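Local coordinates for putative triphosphoribosyl-dephospho-coA synthase (Archaeoglobus fulgidus DSM 4304, PDB 3H9P), which is of unknown function but may bind ATP and act as a triphosphoribosyl-dephospho-CoA synthase, at residues Leu64-Ser69 and Asp152-Ser157; Gly74-Ile79 and Glu159-Leu164; Thr203-Lys208 and Glu220-Asp225. All coordinates share one frame; numbering follows the deposited sequence.

Interaction 1 of 3, residues Leu64-Ser69 and Asp152-Ser157; sequences LVPLIS and DGFKIS
With CG anti to the carbonyl carbon in both residues, Leu-67 (chi1 -53°) and Phe-154 (chi1 -70°) reach across to each other, and their side chains slide past one another in opposite directions. The branch that touches is CD2 of Leu-67. It stands over the middle of the phenyl ring, 3.5 Å from the Phe-154 centroid and only 4° off the ring normal, a textbook CH-pi contact in which one methyl meets all six ring carbons at nearly equal range. CG of Leu-67 follows above the rim, 4.0 Å from Phe-154 CE1. Pro-66 adds its CB obliquely, 4.0 Å from Phe-154 CZ; a proline suits this place in helix 58-68, where the helix kinks because its nitrogen has no hydrogen to give to the preceding turn.

The arrangement is that of an all-helical fold in which Phe-154, the N-cap residue of helix 155-167, inserts its ring between helices: Leu-87 of helix 76-88 also touches the phenyl group, and Phe-241 of helix 230-246 packs on Leu-67. Asp-152 leads into the helix with an Asx motif, its OD1 accepting from Lys-155 N at 3.1 Å in a nearly straight hydrogen bond that arrives from above the carboxylate plane. Gly-153 takes a left-handed backbone conformation that a residue with a side chain adopts less readily.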
loop_
_atom_site.group_PDB
_atom_site.type_symbol
_atom_site.label_atom_id
_atom_site.label_comp_id
_atom_site.label_asym_id
_atom_site.label_seq_id
_atom_site.Cartn_x
_atom_site.Cartn_y
_atom_site.Cartn_z
ATOM N N LEU A 64 -12.165 14.338 8.477
ATOM C CA LEU A 64 -13.019 15.290 9.225
ATOM C C LEU A 64 -13.271 14.941 10.660
ATOM O O LEU A 64 -13.309 15.814 11.492
ATOM C CB LEU A 64 -14.363 15.482 8.532
ATOM C CG LEU A 64 -14.302 16.275 7.219
ATOM C CD1 LEU A 64 -15.597 15.938 6.450
ATOM C CD2 LEU A 64 -14.168 17.788 7.444
ATOM N N VAL A 65 -13.430 13.659 10.962
ATOM C CA VAL A 65 -13.738 13.280 12.315
ATOM C C VAL A 65 -12.688 13.770 13.336
ATOM O O VAL A 65 -13.052 14.271 14.406
ATOM C CB VAL A 65 -14.084 11.745 12.371
ATOM C CG1 VAL A 65 -14.109 11.234 13.753
ATOM C CG2 VAL A 65 -15.416 11.508 11.664
ATOM N N PRO A 66 -11.385 13.641 13.030
ATOM C CA PRO A 66 -10.437 14.175 14.031
ATOM C C PRO A 66 -10.508 15.694 14.221
ATOM O O PRO A 66 -10.283 16.160 15.344
ATOM C CB PRO A 66 -9.068 13.802 13.461
ATOM C CG PRO A 66 -9.319 12.652 12.633
ATOM C CD PRO A 66 -10.670 12.887 11.993
ATOM N N LEU A 67 -10.806 16.441 13.146
ATOM C CA LEU A 67 -10.983 17.883 13.270
ATOM C C LEU A 67 -12.251 18.209 14.032
ATOM O O LEU A 67 -12.244 19.099 14.852
ATOM C CB LEU A 67 -11.011 18.584 11.905
ATOM C CG LEU A 67 -9.820 18.284 10.986
ATOM C CD1 LEU A 67 -10.114 18.741 9.552
ATOM C CD2 LEU A 67 -8.494 18.771 11.539
ATOM N N ILE A 68 -13.331 17.466 13.767
ATOM C CA ILE A 68 -14.563 17.691 14.480
ATOM C C ILE A 68 -14.444 17.355 15.980
ATOM O O ILE A 68 -15.085 17.970 16.821
ATOM C CB ILE A 68 -15.744 17.001 13.805
ATOM C CG1 ILE A 68 -15.932 17.654 12.403
ATOM C CG2 ILE A 68 -17.030 17.160 14.698
ATOM C CD1 ILE A 68 -16.803 16.902 11.384
ATOM N N SER A 69 -13.588 16.403 16.310
ATOM C CA SER A 69 -13.410 16.006 17.702
ATOM C C SER A 69 -12.765 17.125 18.477
ATOM O O SER A 69 -12.867 17.165 19.695
ATOM C CB SER A 69 -12.568 14.732 17.822
ATOM O OG SER A 69 -11.193 15.044 17.696
ATOM N N ASP A 152 0.939 14.868 10.456
ATOM C CA ASP A 152 1.753 16.064 10.444
ATOM C C ASP A 152 0.942 17.291 10.747
ATOM O O ASP A 152 1.321 18.357 10.331
ATOM C CB ASP A 152 2.417 16.272 9.067
ATOM C CG ASP A 152 1.384 16.608 7.917
ATOM O OD1 ASP A 152 0.181 17.019 8.129
ATOM O OD2 ASP A 152 1.809 16.452 6.757
ATOM N N GLY A 153 -0.203 17.149 11.395
ATOM C CA GLY A 153 -1.012 18.309 11.718
ATOM C C GLY A 153 -1.879 18.861 10.593
ATOM O O GLY A 153 -2.209 20.031 10.600
ATOM N N PHE A 154 -2.251 18.048 9.617
ATOM C CA PHE A 154 -3.196 18.525 8.603
ATOM C C PHE A 154 -2.643 19.684 7.737
ATOM O O PHE A 154 -3.353 20.636 7.424
ATOM C CB PHE A 154 -4.551 18.914 9.253
ATOM C CG PHE A 154 -5.335 17.727 9.753
ATOM C CD1 PHE A 154 -6.249 17.077 8.917
ATOM C CD2 PHE A 154 -5.142 17.253 11.037
ATOM C CE1 PHE A 154 -6.933 15.980 9.350
ATOM C CE2 PHE A 154 -5.843 16.152 11.498
ATOM C CZ PHE A 154 -6.752 15.498 10.645
ATOM N N LYS A 155 -1.391 19.578 7.330
ATOM C CA LYS A 155 -0.746 20.644 6.543
ATOM C C LYS A 155 -1.421 20.943 5.183
ATOM O O LYS A 155 -1.549 22.098 4.807
ATOM C CB LYS A 155 0.737 20.377 6.391
ATOM C CG LYS A 155 1.515 20.760 7.669
ATOM C CD LYS A 155 2.785 19.925 7.845
ATOM C CE LYS A 155 3.912 20.324 6.892
ATOM N NZ LYS A 155 5.040 19.301 6.877
ATOM N N ILE A 156 -1.862 19.931 4.459
ATOM C CA ILE A 156 -2.596 20.193 3.225
ATOM C C ILE A 156 -3.937 20.918 3.454
ATOM O O ILE A 156 -4.267 21.868 2.762
ATOM C CB ILE A 156 -2.782 18.898 2.415
ATOM C CG1 ILE A 156 -1.389 18.340 2.065
ATOM C CG2 ILE A 156 -3.576 19.176 1.157
ATOM C CD1 ILE A 156 -1.320 16.796 1.774
ATOM N N SER A 157 -4.678 20.520 4.469
ATOM C CA SER A 157 -5.959 21.116 4.750
ATOM C C SER A 157 -5.865 22.594 5.112
ATOM O O SER A 157 -6.696 23.398 4.678
ATOM C CB SER A 157 -6.647 20.331 5.886
ATOM O OG SER A 157 -6.808 18.979 5.473
#

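Interaction 2 of 3, residues Gly74-Ile79 and Glu159-Leu164; sequences GGMVDI and EGAKFL
Apolar packing carries this contact, and selenomethionine Met-76 supplies one whole side of it. Its chain runs extended beyond CG (chi3 169°), which carries SE and CE out from the first turn of helix 76-88 to the flank of helix 155-167. There SE lies 3.7 Å from Ala-161 CB, while CE stands 4.1 Å from that same methyl. Alanine is apt here: its short side chain lets the end of the methionine chain come close to the helix backbone, with the CA atoms of Met-76 and Ala-161 8.1 Å apart. An unbranched, flexible methionine, selenium here standing in for sulfur, is equally suited to spanning the gap between the helices.

The second apolar element is the aliphatic part of Lys-162, which crosses the Met-76 side chain at about a right angle. Lys-162 runs extended from CG onward, and the Met-76 methyl CE meets its flank, 3.8 Å from Lys-162 CE. Lysine fits this exposed border because its methylene chain can cover the buried methyl while its ammonium group lies farther out.

No hydrogen bond joins the two segments; the polar bonds lie within each or lead to other helices. Gly-75, the N-cap residue, donates a weak bond from its N to Asp-78 OD2, and its carbonyl O accepts from Ile-79 N at 3.0 Å in the first helical turn. The backbone N of Met-76 is bonded to Glu-246 OE1.

Glu-246 belongs to helix 230-246, whose Leu-242 touches both Met-76 and Ala-161, so three helices meet here; helix 171-182 packs against Leu-164 of the segment 159-164.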
loop_
_atom_site.group_PDB
_atom_site.type_symbol
_atom_site.label_atom_id
_atom_site.label_comp_id
_atom_site.label_asym_id
_atom_site.label_seq_id
_atom_site.Cartn_x
_atom_site.Cartn_y
_atom_site.Cartn_z
ATOM N N GLY A 74 -10.456 26.427 18.847
ATOM C CA GLY A 74 -10.185 27.843 18.483
ATOM C C GLY A 74 -10.305 28.033 16.975
ATOM O O GLY A 74 -11.246 27.546 16.355
ATOM N N GLY A 75 -9.360 28.732 16.364
ATOM C CA GLY A 75 -9.348 28.853 14.916
ATOM C C GLY A 75 -8.761 27.613 14.260
ATOM O O GLY A 75 -8.535 26.583 14.900
HETATM N N MSE A 76 -8.501 27.741 12.973
HETATM C CA MSE A 76 -8.068 26.637 12.115
HETATM C C MSE A 76 -6.719 25.979 12.479
HETATM O O MSE A 76 -6.583 24.760 12.385
HETATM C CB MSE A 76 -8.156 27.108 10.669
HETATM C CG MSE A 76 -6.946 26.950 9.832
HETATM SE SE MSE A 76 -6.836 28.325 8.468
HETATM C CE MSE A 76 -5.055 27.997 7.890
ATOM N N VAL A 77 -5.741 26.781 12.917
ATOM C CA VAL A 77 -4.472 26.228 13.403
ATOM C C VAL A 77 -4.627 25.539 14.745
ATOM O O VAL A 77 -4.044 24.497 14.968
ATOM C CB VAL A 77 -3.338 27.267 13.412
ATOM C CG1 VAL A 77 -2.236 26.885 14.395
ATOM C CG2 VAL A 77 -2.730 27.380 12.023
ATOM N N ASP A 78 -5.448 26.093 15.621
ATOM C CA ASP A 78 -5.810 25.437 16.871
ATOM C C ASP A 78 -6.517 24.104 16.693
ATOM O O ASP A 78 -6.284 23.191 17.481
ATOM C CB ASP A 78 -6.642 26.364 17.738
ATOM C CG ASP A 78 -5.863 27.561 18.167
ATOM O OD1 ASP A 78 -4.649 27.396 18.480
ATOM O OD2 ASP A 78 -6.443 28.678 18.151
ATOM N N ILE A 79 -7.373 23.979 15.684
ATOM C CA ILE A 79 -8.158 22.750 15.546
ATOM C C ILE A 79 -7.226 21.648 15.102
ATOM O O ILE A 79 -7.200 20.545 15.663
ATOM C CB ILE A 79 -9.268 22.887 14.487
ATOM C CG1 ILE A 79 -10.181 24.096 14.762
ATOM C CG2 ILE A 79 -10.073 21.554 14.334
ATOM C CD1 ILE A 79 -10.895 24.053 16.028
ATOM N N GLU A 159 -3.320 24.666 4.275
ATOM C CA GLU A 159 -2.914 25.357 3.044
ATOM C C GLU A 159 -4.132 25.564 2.145
ATOM O O GLU A 159 -4.302 26.635 1.561
ATOM C CB GLU A 159 -1.799 24.561 2.308
ATOM C CG GLU A 159 -1.626 24.926 0.849
ATOM C CD GLU A 159 -0.884 23.879 0.020
ATOM O OE1 GLU A 159 -0.613 22.736 0.507
ATOM O OE2 GLU A 159 -0.574 24.204 -1.160
ATOM N N GLY A 160 -4.980 24.545 2.039
ATOM C CA GLY A 160 -6.239 24.679 1.318
ATOM C C GLY A 160 -7.142 25.729 1.981
ATOM O O GLY A 160 -7.782 26.537 1.271
ATOM N N ALA A 161 -7.163 25.764 3.323
ATOM C CA ALA A 161 -8.013 26.728 4.007
ATOM C C ALA A 161 -7.552 28.173 3.716
ATOM O O ALA A 161 -8.346 29.052 3.356
ATOM C CB ALA A 161 -8.041 26.453 5.491
ATOM N N LYS A 162 -6.253 28.396 3.837
ATOM C CA LYS A 162 -5.671 29.675 3.474
ATOM C C LYS A 162 -5.972 30.056 2.009
ATOM O O LYS A 162 -6.225 31.218 1.717
ATOM C CB LYS A 162 -4.181 29.645 3.738
ATOM C CG LYS A 162 -3.802 29.444 5.204
ATOM C CD LYS A 162 -2.265 29.453 5.362
ATOM C CE LYS A 162 -1.855 29.673 6.805
ATOM N NZ LYS A 162 -0.493 29.116 7.114
ATOM N N PHE A 163 -5.978 29.084 1.101
ATOM C CA PHE A 163 -6.295 29.355 -0.292
ATOM C C PHE A 163 -7.714 29.945 -0.400
ATOM O O PHE A 163 -7.917 31.004 -1.013
ATOM C CB PHE A 163 -6.167 28.057 -1.079
ATOM C CG PHE A 163 -6.309 28.194 -2.588
ATOM C CD1 PHE A 163 -5.184 28.319 -3.397
ATOM C CD2 PHE A 163 -7.558 28.095 -3.192
ATOM C CE1 PHE A 163 -5.298 28.396 -4.794
ATOM C CE2 PHE A 163 -7.702 28.181 -4.578
ATOM C CZ PHE A 163 -6.566 28.320 -5.391
ATOM N N LEU A 164 -8.681 29.255 0.209
ATOM C CA LEU A 164 -10.096 29.667 0.239
ATOM C C LEU A 164 -10.278 31.025 0.863
ATOM O O LEU A 164 -10.961 31.893 0.295
ATOM C CB LEU A 164 -10.954 28.656 1.010
ATOM C CG LEU A 164 -11.188 27.277 0.373
ATOM C CD1 LEU A 164 -11.765 26.276 1.408
ATOM C CD2 LEU A 164 -12.043 27.328 -0.960
#

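Interaction 3 of 3, residues Thr203-Lys208 and Glu220-Asp225; sequences TEWAEK and EKLLKD
Trp-205 and Lys-221 make the main apolar contact, with the lysine methylenes lying against the six-membered part of the indole. Lys-221 CE comes to 3.3 Å from Trp-205 CH2, and Lys-221 CD to 3.5 Å from Trp-205 CZ3. The approach is oblique, and the two side chains cross at about a right angle. Lys-221 sets out with CG anti to its backbone N (chi1 -168°), then bends at chi2 and again at chi4, bringing NZ within salt-bridge range of Asp-225. Leu-222 adds a looser touch at the ring edge, its CD1 near the indole plane and 4.5 Å from Trp-205 CZ3.

Charged groups pair within each helix. Lys-221 NZ forms a salt bridge with Asp-225 OD2, 3.5 Å away and one helical turn on; the same oxygen is hydrogen-bonded to Tyr-198 OH. On the other helix, Lys-208 NZ bonds to Glu-204 O at 3.1 Å and forms a salt bridge with Glu-207 OE2.

Helices 196-208 and 212-225 form a helical hairpin, and Tyr-198 also meets Trp-205 edge-to-face. Tryptophan suits this partly exposed seam because its broad ring can reach across segments whose closest CA atoms, those of Trp-205 and Lys-221, are 10.4 Å apart. Lysine serves it in two ways: its carbons supply apolar surface to the indole, while its charge, directed to Asp-225, is probably partly offset there.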
loop_
_atom_site.group_PDB
_atom_site.type_symbol
_atom_site.label_atom_id
_atom_site.label_comp_id
_atom_site.label_asym_id
_atom_site.label_seq_id
_atom_site.Cartn_x
_atom_site.Cartn_y
_atom_site.Cartn_z
ATOM N N THR A 203 -2.130 15.530 -12.572
ATOM C CA THR A 203 -1.627 16.791 -12.069
ATOM C C THR A 203 -1.271 17.689 -13.251
ATOM O O THR A 203 -1.635 18.863 -13.254
ATOM C CB THR A 203 -0.477 16.628 -11.105
ATOM O OG1 THR A 203 0.643 16.130 -11.817
ATOM C CG2 THR A 203 -0.853 15.655 -9.987
ATOM N N GLU A 204 -0.656 17.123 -14.289
ATOM C CA GLU A 204 -0.256 17.924 -15.463
ATOM C C GLU A 204 -1.446 18.406 -16.281
ATOM O O GLU A 204 -1.410 19.526 -16.832
ATOM C CB GLU A 204 0.747 17.179 -16.345
ATOM C CG GLU A 204 2.033 16.893 -15.592
ATOM C CD GLU A 204 2.945 15.892 -16.279
ATOM O OE1 GLU A 204 2.459 15.153 -17.156
ATOM O OE2 GLU A 204 4.151 15.841 -15.930
ATOM N N TRP A 205 -2.480 17.560 -16.372
ATOM C CA TRP A 205 -3.686 17.941 -17.108
ATOM C C TRP A 205 -4.443 18.951 -16.290
ATOM O O TRP A 205 -4.968 19.925 -16.833
ATOM C CB TRP A 205 -4.597 16.749 -17.397
ATOM C CG TRP A 205 -3.964 15.681 -18.246
ATOM C CD1 TRP A 205 -2.966 15.845 -19.173
ATOM C CD2 TRP A 205 -4.291 14.290 -18.250
ATOM N NE1 TRP A 205 -2.642 14.636 -19.736
ATOM C CE2 TRP A 205 -3.442 13.664 -19.192
ATOM C CE3 TRP A 205 -5.222 13.510 -17.557
ATOM C CZ2 TRP A 205 -3.507 12.283 -19.465
ATOM C CZ3 TRP A 205 -5.267 12.141 -17.807
ATOM C CH2 TRP A 205 -4.413 11.542 -18.750
ATOM N N ALA A 206 -4.479 18.732 -14.969
ATOM C CA ALA A 206 -5.152 19.682 -14.085
ATOM C C ALA A 206 -4.534 21.060 -14.220
ATOM O O ALA A 206 -5.265 22.027 -14.316
ATOM C CB ALA A 206 -5.171 19.218 -12.599
ATOM N N GLU A 207 -3.208 21.162 -14.240
ATOM C CA GLU A 207 -2.600 22.505 -14.203
ATOM C C GLU A 207 -2.825 23.229 -15.526
ATOM O O GLU A 207 -2.655 24.423 -15.619
ATOM C CB GLU A 207 -1.113 22.484 -13.819
ATOM C CG GLU A 207 -0.218 21.755 -14.778
ATOM C CD GLU A 207 1.234 21.683 -14.307
ATOM O OE1 GLU A 207 1.554 22.238 -13.228
ATOM O OE2 GLU A 207 2.066 21.097 -15.044
ATOM N N LYS A 208 -3.229 22.488 -16.544
ATOM C CA LYS A 208 -3.449 23.106 -17.833
ATOM C C LYS A 208 -4.933 23.231 -18.110
ATOM O O LYS A 208 -5.325 23.808 -19.129
ATOM C CB LYS A 208 -2.692 22.354 -18.945
ATOM C CG LYS A 208 -1.203 22.699 -18.959
ATOM C CD LYS A 208 -0.406 21.995 -20.058
ATOM C CE LYS A 208 0.100 20.623 -19.592
ATOM N NZ LYS A 208 0.964 20.703 -18.355
ATOM N N GLU A 220 -14.606 14.592 -17.909
ATOM C CA GLU A 220 -15.123 13.531 -18.754
ATOM C C GLU A 220 -14.084 12.486 -19.154
ATOM O O GLU A 220 -14.445 11.335 -19.462
ATOM C CB GLU A 220 -15.800 14.104 -19.994
ATOM C CG GLU A 220 -16.920 13.244 -20.465
ATOM C CD GLU A 220 -17.255 13.470 -21.925
ATOM O OE1 GLU A 220 -17.492 14.643 -22.312
ATOM O OE2 GLU A 220 -17.276 12.464 -22.678
ATOM N N LYS A 221 -12.810 12.879 -19.170
ATOM C CA LYS A 221 -11.757 11.911 -19.479
ATOM C C LYS A 221 -11.536 10.973 -18.295
ATOM O O LYS A 221 -11.446 9.752 -18.458
ATOM C CB LYS A 221 -10.449 12.584 -19.873
ATOM C CG LYS A 221 -9.462 11.585 -20.483
ATOM C CD LYS A 221 -8.016 11.791 -19.974
ATOM C CE LYS A 221 -7.083 10.750 -20.576
ATOM N NZ LYS A 221 -7.662 10.144 -21.813
ATOM N N LEU A 222 -11.459 11.581 -17.114
ATOM C CA LEU A 222 -11.399 10.887 -15.839
ATOM C C LEU A 222 -12.552 9.891 -15.663
ATOM O O LEU A 222 -12.347 8.757 -15.217
ATOM C CB LEU A 222 -11.384 11.927 -14.715
ATOM C CG LEU A 222 -10.012 12.406 -14.210
ATOM C CD1 LEU A 222 -8.954 12.488 -15.307
ATOM C CD2 LEU A 222 -10.099 13.716 -13.412
ATOM N N LEU A 223 -13.756 10.319 -16.035
ATOM C CA LEU A 223 -14.919 9.438 -16.034
ATOM C C LEU A 223 -14.816 8.282 -17.039
ATOM O O LEU A 223 -14.902 7.118 -16.642
ATOM C CB LEU A 223 -16.210 10.227 -16.249
ATOM C CG LEU A 223 -17.477 9.433 -15.928
ATOM C CD1 LEU A 223 -17.495 9.039 -14.455
ATOM C CD2 LEU A 223 -18.721 10.226 -16.292
ATOM N N LYS A 224 -14.637 8.582 -18.325
ATOM C CA LYS A 224 -14.503 7.510 -19.320
ATOM C C LYS A 224 -13.374 6.549 -18.921
ATOM O O LYS A 224 -13.473 5.339 -19.138
ATOM C CB LYS A 224 -14.285 8.066 -20.727
ATOM C CG LYS A 224 -15.531 8.686 -21.383
ATOM C CD LYS A 224 -16.323 7.685 -22.303
ATOM C CE LYS A 224 -16.857 8.379 -23.563
ATOM N NZ LYS A 224 -17.311 7.437 -24.656
ATOM N N ASP A 225 -12.321 7.084 -18.307
ATOM C CA ASP A 225 -11.229 6.249 -17.825
ATOM C C ASP A 225 -11.523 5.461 -16.552
ATOM O O ASP A 225 -10.822 4.487 -16.271
ATOM C CB ASP A 225 -9.955 7.068 -17.649
ATOM C CG ASP A 225 -9.313 7.402 -18.971
ATOM O OD1 ASP A 225 -9.800 6.901 -19.999
ATOM O OD2 ASP A 225 -8.333 8.163 -18.998
#

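How the interactions relate
From the N terminus, helix 58-68 comes first and helix 76-88 follows it directly. Some 80 residues later, both are met by helix 155-167: interaction 1 closes its loop at the start of that helix, and interaction 2 closes a second loop about two turns farther on. Their segments alternate along the chain, so the two loops cross. The contacts themselves touch, Leu-67 O lying 3.3 Å from Ile-79 CG2, and their centres are about 10 Å apart. Interaction 3 follows in series, a short local closure between successive helices 196-208 and 212-225. Its centre is about 27 Å from that of interaction 1, on the opposite side of the chain's centre.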